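Local coordinates for iron-sulfur cluster assembly scaffold protein NifU (Fervidobacterium islandicum, PDB 6A6F) that probably serves as a scaffold of the SUF system on which iron-sulfur clusters are assembled, and binds a zinc ion, at residues V55-H60 with V71-I76. Sequence-based numbering, arbitrary orientation.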
ATOM      1  N   VAL A  55       4.332   0.014  19.920  1.00 16.53           N
ATOM      2  CA  VAL A  55       4.990   0.245  18.674  1.00 16.67           C
ATOM      3  C   VAL A  55       3.904   0.695  17.635  1.00 16.23           C
ATOM      4  O   VAL A  55       2.862   0.100  17.527  1.00 15.06           O
ATOM      5  CB  VAL A  55       5.728  -1.005  18.162  1.00 16.71           C
ATOM      6  CG1 VAL A  55       6.630  -0.638  17.021  1.00 18.63           C
ATOM      7  CG2 VAL A  55       6.592  -1.651  19.243  1.00 17.91           C
ATOM      8  N   LYS A  56       4.206   1.742  16.907  1.00 15.22           N
ATOM      9  CA  LYS A  56       3.433   2.178  15.769  1.00 16.23           C
ATOM     10  C   LYS A  56       4.391   2.427  14.561  1.00 15.64           C
ATOM     11  O   LYS A  56       5.609   2.554  14.714  1.00 15.32           O
ATOM     12  CB  LYS A  56       2.673   3.438  16.113  1.00 17.37           C
ATOM     13  CG  LYS A  56       1.562   3.233  17.092  1.00 19.36           C
ATOM     14  CD  LYS A  56       0.611   4.449  17.073  1.00 22.91           C
ATOM     15  CE  LYS A  56      -0.443   4.248  18.136  1.00 24.50           C
ATOM     16  NZ  LYS A  56      -1.096   2.935  17.944  1.00 27.16           N
ATOM     17  N   PHE A  57       3.833   2.482  13.359  1.00 15.98           N
ATOM     18  CA  PHE A  57       4.610   2.847  12.204  1.00 15.83           C
ATOM     19  C   PHE A  57       3.916   3.882  11.325  1.00 16.86           C
ATOM     20  O   PHE A  57       2.667   3.890  11.173  1.00 16.22           O
ATOM     21  CB  PHE A  57       4.957   1.616  11.395  1.00 16.06           C
ATOM     22  CG  PHE A  57       3.865   1.122  10.528  1.00 17.59           C
ATOM     23  CD1 PHE A  57       2.827   0.377  11.057  1.00 19.70           C
ATOM     24  CD2 PHE A  57       3.849   1.414   9.185  1.00 16.85           C
ATOM     25  CE1 PHE A  57       1.782  -0.031  10.238  1.00 20.65           C
ATOM     26  CE2 PHE A  57       2.813   0.986   8.370  1.00 17.54           C
ATOM     27  CZ  PHE A  57       1.796   0.256   8.893  1.00 19.17           C
ATOM     28  N   GLU A  58       4.748   4.706  10.725  1.00 18.01           N
ATOM     29  CA  GLU A  58       4.323   5.562   9.637  1.00 20.52           C
ATOM     30  C   GLU A  58       5.059   5.177   8.356  1.00 19.37           C
ATOM     31  O   GLU A  58       5.961   4.359   8.358  1.00 18.77           O
ATOM     32  CB  GLU A  58       4.509   7.050  10.004  1.00 21.56           C
ATOM     33  CG  GLU A  58       3.236   7.679  10.520  1.00 23.46           C
ATOM     34  CD  GLU A  58       2.117   7.758   9.450  1.00 26.86           C
ATOM     35  OE1 GLU A  58       2.363   7.609   8.214  1.00 27.49           O
ATOM     36  OE2 GLU A  58       0.968   7.980   9.858  1.00 29.31           O
ATOM     37  N   GLY A  59       4.665   5.820   7.261  1.00 20.89           N
ATOM     38  CA  GLY A  59       5.173   5.521   5.951  1.00 19.08           C
ATOM     39  C   GLY A  59       4.234   4.547   5.260  1.00 19.62           C
ATOM     40  O   GLY A  59       3.157   4.238   5.764  1.00 19.42           O
ATOM     41  N   HIS A  60       4.648   4.082   4.082  1.00 19.58           N
ATOM     42  CA  HIS A  60       3.874   3.110   3.364  1.00 18.81           C
ATOM     43  C   HIS A  60       4.763   2.402   2.397  1.00 18.80           C
ATOM     44  O   HIS A  60       5.895   2.806   2.129  1.00 18.82           O
ATOM     45  CB  HIS A  60       2.683   3.765   2.657  1.00 20.09           C
ATOM     46  CG  HIS A  60       3.070   4.576   1.466  1.00 19.70           C
ATOM     47  ND1 HIS A  60       3.624   5.832   1.583  1.00 20.53           N
ATOM     48  CD2 HIS A  60       3.042   4.298   0.137  1.00 20.90           C
ATOM     49  CE1 HIS A  60       3.885   6.307   0.382  1.00 19.80           C
ATOM     50  NE2 HIS A  60       3.546   5.398  -0.518  1.00 21.36           N
ATOM     51  N   VAL A  71       2.675  -7.659  11.278  1.00 15.05           N
ATOM     52  CA  VAL A  71       2.815  -8.940  11.976  1.00 16.44           C
ATOM     53  C   VAL A  71       3.952  -8.775  12.999  1.00 16.20           C
ATOM     54  O   VAL A  71       3.818  -9.220  14.128  1.00 16.08           O
ATOM     55  CB  VAL A  71       3.022 -10.113  11.034  1.00 17.09           C
ATOM     56  CG1 VAL A  71       3.354 -11.361  11.788  1.00 18.33           C
ATOM     57  CG2 VAL A  71       1.760 -10.332  10.188  1.00 18.06           C
ATOM     58  N   MET A  72       5.002  -8.078  12.622  1.00 14.63           N
ATOM     59  CA  MET A  72       6.107  -7.818  13.546  1.00 15.16           C
ATOM     60  C   MET A  72       5.616  -7.106  14.813  1.00 15.69           C
ATOM     61  O   MET A  72       5.942  -7.544  15.955  1.00 14.66           O
ATOM     62  CB  MET A  72       7.204  -7.006  12.898  1.00 15.05           C
ATOM     63  CG  MET A  72       8.385  -6.708  13.773  1.00 14.99           C
ATOM     64  SD  MET A  72       9.552  -5.546  13.064  1.00 16.60           S
ATOM     65  CE  MET A  72       8.761  -3.950  13.332  1.00 18.06           C
ATOM     66  N   ILE A  73       4.873  -6.014  14.615  1.00 14.69           N
ATOM     67  CA  ILE A  73       4.425  -5.202  15.737  1.00 16.17           C
ATOM     68  C   ILE A  73       3.563  -6.032  16.644  1.00 16.15           C
ATOM     69  O   ILE A  73       3.730  -6.032  17.850  1.00 16.13           O
ATOM     70  CB  ILE A  73       3.685  -3.909  15.256  1.00 15.43           C
ATOM     71  CG1 ILE A  73       4.746  -3.006  14.626  1.00 16.62           C
ATOM     72  CG2 ILE A  73       2.935  -3.225  16.416  1.00 14.90           C
ATOM     73  CD1 ILE A  73       4.178  -1.813  13.887  1.00 16.92           C
ATOM     74  N   GLU A  74       2.618  -6.734  16.054  1.00 17.66           N
ATOM     75  CA  GLU A  74       1.686  -7.552  16.826  1.00 18.78           C
ATOM     76  C   GLU A  74       2.456  -8.578  17.670  1.00 19.61           C
ATOM     77  O   GLU A  74       2.054  -8.927  18.782  1.00 16.80           O
ATOM     78  CB  GLU A  74       0.720  -8.232  15.863  1.00 20.45           C
ATOM     79  CG  GLU A  74      -0.217  -9.230  16.467  1.00 25.74           C
ATOM     80  CD  GLU A  74      -0.939 -10.001  15.368  1.00 32.99           C
ATOM     81  OE1 GLU A  74      -0.355 -11.011  14.877  1.00 39.21           O
ATOM     82  OE2 GLU A  74      -2.044  -9.558  14.983  1.00 36.31           O
ATOM     83  N   GLN A  75       3.542  -9.101  17.127  1.00 18.32           N
ATOM     84  CA  GLN A  75       4.265 -10.129  17.832  1.00 20.37           C
ATOM     85  C   GLN A  75       5.257  -9.557  18.871  1.00 20.70           C
ATOM     86  O   GLN A  75       5.547 -10.241  19.844  1.00 23.66           O
ATOM     87  CB  GLN A  75       4.965 -11.065  16.853  1.00 21.40           C
ATOM     88  CG  GLN A  75       4.003 -11.904  16.012  1.00 23.12           C
ATOM     89  CD  GLN A  75       3.085 -12.748  16.880  1.00 26.46           C
ATOM     90  OE1 GLN A  75       1.857 -12.653  16.808  1.00 31.78           O
ATOM     91  NE2 GLN A  75       3.674 -13.493  17.769  1.00 24.41           N
ATOM     92  N   ILE A  76       5.796  -8.355  18.671  1.00 18.33           N
ATOM     93  CA  ILE A  76       6.822  -7.865  19.586  1.00 17.28           C
ATOM     94  C   ILE A  76       6.323  -7.060  20.751  1.00 19.75           C
ATOM     95  O   ILE A  76       7.066  -6.890  21.726  1.00 16.32           O
ATOM     96  CB  ILE A  76       7.964  -7.091  18.931  1.00 17.68           C
ATOM     97  CG1 ILE A  76       7.514  -5.755  18.297  1.00 17.30           C
ATOM     98  CG2 ILE A  76       8.701  -7.975  17.939  1.00 18.88           C
ATOM     99  CD1 ILE A  76       8.604  -5.027  17.514  1.00 17.83           C
TER
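The last turn and a half of helix 63-76 runs nearly antiparallel to the end of strand 51-58, at 166°, the axes of 55-58 and 71-76 coming within 8.8 Å, and meets it mostly through apolar side chains, with no hydrogen bond between the two. M72 belongs mainly to another face, its side chain lying against L43. I73 carries the contact. Its CG2, anti to the backbone N, rests 3.5 Å from the carbonyl O of V55, while its CG1 reaches CG1 of V55 at 3.9 Å, the two side chains crossing obliquely. The extended chi2 (170°) carries CD1 onward along the strand to CD1 of F57, 3.8 Å away, where the isoleucine chain crosses the phenylalanine side chain at about a right angle. An alanine in place of I73 would remove CG1, CG2 and CD1, and would probably cost the strand much of its apolar hold on this end of the helix and leave F57 less firmly packed. One turn on, I76 adds a looser touch, its CD1 4.3 Å from CG2 of V55. V55 and F57, two apart on the strand, both direct their CB toward the helix, whereas the CB of K56 between them points away from it, and its side chain touches I23. This buried layer joins the outermost strand, within this chain, of the antiparallel sheet of the NifU-like domain to helix 63-76: V55 leans on F45 and F57 on V41 and L43 of strand 39-48, F19 flanks I73, and helix 118-135 packs on M72 through P127, W128 and L131 and on I76 through L131.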